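Local coordinates for putative adhesin (Bacteroides fragilis NCTC 9343, PDB 3PET), which is of unknown function but is a putative lipoprotein that probably takes part in cell adhesion, its chain coiled into a right-handed beta-helix, at residues D113-G118 against N133-G138; K23-T28 against S94-G99. One frame throughout, in Å; residues are numbered along the deposited sequence.

Contact 1 (D113-G118 against N133-G138); sequences DIESKG and NVQSMG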
loop_
_atom_site.group_PDB
_atom_site.type_symbol
_atom_site.label_atom_id
_atom_site.label_comp_id
_atom_site.label_asym_id
_atom_site.label_seq_id
_atom_site.Cartn_x
_atom_site.Cartn_y
_atom_site.Cartn_z
ATOM N N ASP A 113 5.656 19.014 -6.396
ATOM C CA ASP A 113 4.515 18.117 -6.362
ATOM C C ASP A 113 5.016 16.662 -6.570
ATOM O O ASP A 113 5.612 16.354 -7.606
ATOM C CB ASP A 113 3.479 18.538 -7.431
ATOM C CG ASP A 113 2.156 17.816 -7.395
ATOM O OD1 ASP A 113 1.878 17.124 -6.384
ATOM O OD2 ASP A 113 1.372 17.972 -8.353
ATOM N N ILE A 114 4.807 15.802 -5.557
ATOM C CA ILE A 114 5.201 14.394 -5.623
ATOM C C ILE A 114 3.943 13.548 -5.663
ATOM O O ILE A 114 3.109 13.625 -4.740
ATOM C CB ILE A 114 6.158 13.951 -4.483
ATOM C CG1 ILE A 114 7.394 14.873 -4.390
ATOM C CG2 ILE A 114 6.577 12.469 -4.654
ATOM C CD1 ILE A 114 7.891 15.018 -3.034
ATOM N N GLU A 115 3.804 12.753 -6.755
ATOM C CA GLU A 115 2.678 11.837 -6.965
ATOM C C GLU A 115 3.286 10.439 -7.140
ATOM O O GLU A 115 3.877 10.151 -8.186
ATOM C CB GLU A 115 1.781 12.242 -8.168
ATOM C CG GLU A 115 1.280 13.688 -8.163
ATOM C CD GLU A 115 0.097 14.034 -7.268
ATOM O OE1 GLU A 115 -0.951 13.353 -7.364
ATOM O OE2 GLU A 115 0.196 15.032 -6.518
ATOM N N SER A 116 3.240 9.605 -6.085
ATOM C CA SER A 116 3.785 8.245 -6.192
ATOM C C SER A 116 2.647 7.250 -6.312
ATOM O O SER A 116 1.771 7.170 -5.441
ATOM C CB SER A 116 4.708 7.915 -5.026
ATOM O OG SER A 116 4.091 8.146 -3.767
ATOM N N LYS A 117 2.608 6.559 -7.456
ATOM C CA LYS A 117 1.551 5.616 -7.808
ATOM C C LYS A 117 2.146 4.287 -8.252
ATOM O O LYS A 117 1.516 3.556 -9.017
ATOM C CB LYS A 117 0.695 6.215 -8.957
ATOM C CG LYS A 117 0.262 7.676 -8.782
ATOM C CD LYS A 117 0.310 8.508 -10.070
ATOM C CE LYS A 117 -0.903 8.321 -10.964
ATOM N NZ LYS A 117 -2.093 9.063 -10.464
ATOM N N GLY A 118 3.385 4.015 -7.852
ATOM C CA GLY A 118 4.062 2.782 -8.242
ATOM C C GLY A 118 4.472 1.931 -7.062
ATOM O O GLY A 118 3.951 2.101 -5.949
ATOM N N ASN A 133 3.746 19.388 -1.926
ATOM C CA ASN A 133 2.529 18.600 -2.033
ATOM C C ASN A 133 2.907 17.161 -2.299
ATOM O O ASN A 133 3.559 16.891 -3.300
ATOM C CB ASN A 133 1.585 19.141 -3.126
ATOM C CG ASN A 133 0.258 18.422 -3.132
ATOM O OD1 ASN A 133 -0.471 18.431 -2.157
ATOM N ND2 ASN A 133 -0.067 17.726 -4.204
ATOM N N VAL A 134 2.528 16.240 -1.389
ATOM C CA VAL A 134 2.819 14.817 -1.527
ATOM C C VAL A 134 1.501 14.059 -1.553
ATOM O O VAL A 134 0.702 14.163 -0.616
ATOM C CB VAL A 134 3.771 14.271 -0.412
ATOM C CG1 VAL A 134 3.985 12.760 -0.539
ATOM C CG2 VAL A 134 5.105 14.989 -0.426
ATOM N N GLN A 135 1.302 13.261 -2.606
ATOM C CA GLN A 135 0.155 12.365 -2.731
ATOM C C GLN A 135 0.717 10.978 -2.927
ATOM O O GLN A 135 1.177 10.657 -4.038
ATOM C CB GLN A 135 -0.766 12.780 -3.897
ATOM C CG GLN A 135 -1.431 14.153 -3.729
ATOM C CD GLN A 135 -2.771 14.100 -3.045
ATOM O OE1 GLN A 135 -3.372 13.044 -2.871
ATOM N NE2 GLN A 135 -3.291 15.258 -2.683
ATOM N N SER A 136 0.795 10.179 -1.838
ATOM C CA SER A 136 1.339 8.814 -1.964
ATOM C C SER A 136 0.188 7.863 -2.147
ATOM O O SER A 136 -0.739 7.846 -1.344
ATOM C CB SER A 136 2.232 8.432 -0.786
ATOM O OG SER A 136 1.530 8.451 0.451
HETATM N N MSE A 137 0.185 7.179 -3.289
HETATM C CA MSE A 137 -0.941 6.345 -3.688
HETATM C C MSE A 137 -0.565 4.923 -4.079
HETATM O O MSE A 137 -1.447 4.167 -4.439
HETATM C CB MSE A 137 -1.636 7.007 -4.884
HETATM C CG MSE A 137 -2.326 8.328 -4.540
HETATM SE SE MSE A 137 -2.854 9.222 -6.181
HETATM C CE MSE A 137 -1.198 10.084 -6.536
ATOM N N GLY A 138 0.709 4.564 -4.003
ATOM C CA GLY A 138 1.148 3.225 -4.376
ATOM C C GLY A 138 1.614 2.405 -3.200
ATOM O O GLY A 138 1.086 2.553 -2.091
HETATM O O HOH W 1 3.342 5.427 -2.906
#
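Asp-113 to Ser-116 and Asn-133 to Ser-136 run side by side as parallel strands, 4.8 Å between their axes and 3° apart in direction, each residue facing its counterpart one coil further along a right-handed beta-helix. Ile-114 and Ser-116 each bond to the residues on either side of their register partners: their N-H groups go to Asn-133 O and Gln-135 O, while Ile-114 O and Ser-116 O accept from the nitrogens of Gln-135 and Met-137.

Because the register is exact along the strands, like positions stack. Inside, Ile-114 CD1 lies 3.8 Å from Val-134 CG2, and both side chains also touch Leu-144 of strand 142-145. Outside, Asp-113 and Asn-133 each hold CG anti to the backbone N (chi1 -172° and -174°) and project alongside one another. The amide ND2 of Asn-133 bonds Asp-113 OD1 at 3.0 Å, in its own plane but from above the carboxylate. Glu-115 OE2 lies 2.7 Å from Asp-113 OD1, so close for two acid oxygens that one of the groups probably carries a proton. The Glu-115 carboxylate rests on the aliphatic part of Gln-135, whose OE1 is bonded to Lys-156. The selenomethionine Met-137 sets CE 3.6 Å from Lys-117 CG. Where the strands end, one water joins the coils, lying 2.9 Å from Ser-116 OG and accepting the N-H of Gly-138 at 3.0 Å.

Contact 2 (K23-T28 against S94-G99); sequences KIDAGT and SFKGVG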
loop_
_atom_site.group_PDB
_atom_site.type_symbol
_atom_site.label_atom_id
_atom_site.label_comp_id
_atom_site.label_asym_id
_atom_site.label_seq_id
_atom_site.Cartn_x
_atom_site.Cartn_y
_atom_site.Cartn_z
ATOM N N LYS A 23 9.594 18.750 -14.907
ATOM C CA LYS A 23 8.719 17.694 -14.406
ATOM C C LYS A 23 9.144 16.356 -14.971
ATOM O O LYS A 23 9.635 16.281 -16.096
ATOM C CB LYS A 23 7.230 17.955 -14.738
ATOM C CG LYS A 23 6.616 19.164 -14.038
ATOM C CD LYS A 23 5.149 19.397 -14.434
ATOM C CE LYS A 23 4.868 19.991 -15.831
ATOM N NZ LYS A 23 5.347 21.406 -16.003
ATOM N N ILE A 24 8.954 15.296 -14.171
ATOM C CA ILE A 24 9.282 13.924 -14.542
ATOM C C ILE A 24 8.027 13.087 -14.404
ATOM O O ILE A 24 7.351 13.151 -13.366
ATOM C CB ILE A 24 10.452 13.340 -13.687
ATOM C CG1 ILE A 24 11.767 14.165 -13.853
ATOM C CG2 ILE A 24 10.690 11.812 -14.010
ATOM C CD1 ILE A 24 12.713 14.041 -12.627
ATOM N N ASP A 25 7.732 12.276 -15.441
ATOM C CA ASP A 25 6.618 11.333 -15.453
ATOM C C ASP A 25 7.185 10.006 -15.910
ATOM O O ASP A 25 7.540 9.859 -17.083
ATOM C CB ASP A 25 5.476 11.848 -16.342
ATOM C CG ASP A 25 4.213 11.011 -16.294
ATOM O OD1 ASP A 25 4.289 9.802 -16.585
ATOM O OD2 ASP A 25 3.143 11.579 -16.056
ATOM N N ALA A 26 7.324 9.040 -14.975
ATOM C CA ALA A 26 7.993 7.787 -15.300
ATOM C C ALA A 26 7.138 6.539 -15.001
ATOM O O ALA A 26 6.595 6.399 -13.894
ATOM C CB ALA A 26 9.317 7.713 -14.546
ATOM N N GLY A 27 7.066 5.654 -16.001
ATOM C CA GLY A 27 6.346 4.381 -15.940
ATOM C C GLY A 27 7.290 3.241 -16.273
ATOM O O GLY A 27 6.930 2.273 -16.932
ATOM N N THR A 28 8.523 3.366 -15.814
ATOM C CA THR A 28 9.581 2.411 -16.094
ATOM C C THR A 28 9.846 1.488 -14.929
ATOM O O THR A 28 9.280 1.651 -13.837
ATOM C CB THR A 28 10.870 3.211 -16.418
ATOM O OG1 THR A 28 11.037 4.187 -15.398
ATOM C CG2 THR A 28 10.814 3.883 -17.772
ATOM N N SER A 94 5.943 12.509 -11.032
ATOM C CA SER A 94 4.824 11.570 -11.121
ATOM C C SER A 94 5.418 10.196 -11.409
ATOM O O SER A 94 6.010 9.996 -12.476
ATOM C CB SER A 94 3.838 11.995 -12.198
ATOM O OG SER A 94 2.785 11.051 -12.195
ATOM N N PHE A 95 5.384 9.296 -10.418
ATOM C CA PHE A 95 6.004 7.990 -10.589
ATOM C C PHE A 95 4.951 6.901 -10.621
ATOM O O PHE A 95 4.162 6.775 -9.688
ATOM C CB PHE A 95 7.071 7.716 -9.505
ATOM C CG PHE A 95 7.810 6.410 -9.723
ATOM C CD1 PHE A 95 8.847 6.323 -10.641
ATOM C CD2 PHE A 95 7.476 5.275 -8.997
ATOM C CE1 PHE A 95 9.541 5.125 -10.823
ATOM C CE2 PHE A 95 8.150 4.069 -9.205
ATOM C CZ PHE A 95 9.170 4.003 -10.122
ATOM N N LYS A 96 4.962 6.097 -11.705
ATOM C CA LYS A 96 3.992 5.033 -11.932
ATOM C C LYS A 96 4.671 3.725 -12.354
ATOM O O LYS A 96 4.068 2.952 -13.069
ATOM C CB LYS A 96 2.966 5.453 -13.014
ATOM C CG LYS A 96 2.257 6.787 -12.767
ATOM C CD LYS A 96 1.360 7.173 -13.935
ATOM C CE LYS A 96 1.963 8.263 -14.787
ATOM N NZ LYS A 96 1.224 9.550 -14.644
ATOM N N GLY A 97 5.887 3.469 -11.889
ATOM C CA GLY A 97 6.593 2.244 -12.243
ATOM C C GLY A 97 7.024 1.399 -11.068
ATOM O O GLY A 97 6.379 1.398 -10.015
ATOM N N VAL A 98 8.112 0.652 -11.255
ATOM C CA VAL A 98 8.688 -0.207 -10.228
ATOM C C VAL A 98 10.115 0.247 -10.012
ATOM O O VAL A 98 10.923 0.212 -10.942
ATOM C CB VAL A 98 8.594 -1.716 -10.591
ATOM C CG1 VAL A 98 9.399 -2.574 -9.605
ATOM C CG2 VAL A 98 7.143 -2.182 -10.672
ATOM N N GLY A 99 10.402 0.715 -8.802
ATOM C CA GLY A 99 11.725 1.224 -8.437
ATOM C C GLY A 99 11.686 2.398 -7.470
ATOM O O GLY A 99 10.627 2.981 -7.203
#
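Asp-25 pairs with Ser-94 and Ala-26 with Phe-95 in a short parallel strand pairing, in which N-H groups and carbonyls of the two segments are exchanged in turn. The N-H of Ser-94 goes to Ile-24 O at 2.8 Å, Ala-26 returns its own to Ser-94 O, and Lys-96 N closes on Ala-26 O at 2.7 Å. Pairing continues past the strand ends: Val-98 N reaches Thr-28 O at 3.0 Å, and that same oxygen takes a CA-H...O contact from Gly-97, whose CA lies 3.2 Å from Thr-28 O in a close approach of backbone to backbone. The remaining edge of strand 23-26 is used too, since Asp-25 makes backbone bonds to Leu-65 and Leu-67.

On the outer face a salt bridge joins the coils. Lys-96 starts with CG anti to its carbonyl carbon, turns back toward Ser-94 and crosses the side chain of Asp-25 obliquely. NZ forms the salt bridge with Asp-25 OD2 at 3.1 Å, approaching on the syn side but 32° out of the carboxylate plane; it also donates to Ser-94 OG, 3.3 Å away. One ammonium group therefore serves a carboxylate on one coil and a hydroxyl on its own. Toward the interior, Ala-26 CB packs 4.2 Å from Phe-95 CD1, and both side chains touch Ile-32 of strand 31-36. Gly-97 N sits over one face of the Phe-95 ring, offset toward its rim. Glycines follow both strands in this protein, while parallel coils with apolar residues turned inward and polar ones outward are typical of a right-handed beta-helix.

In the fold
From the N terminus, strand 23-26 comes first, and contact 2 is completed only after 65 intervening residues, including strands 31-36 and 82-87 and the short helix 50-53, when strand 92-95 settles beside it. Contact 1 follows in series, neither nested in contact 2 nor crossing it: strand 131-136 joins strand 111-116 after just 14 residues, eight of them in strands and none helical. The two closures thus differ greatly in length yet give the same kind of parallel pairing. Strand 92-95 also pairs with strand 111-116, where Lys-117 N and Phe-95 O, 2.7 Å apart, probably hydrogen-bond. The four strands therefore run 23-26, 92-95, 111-116, 131-136, tying the N-terminal part to successive coils of the beta-helix.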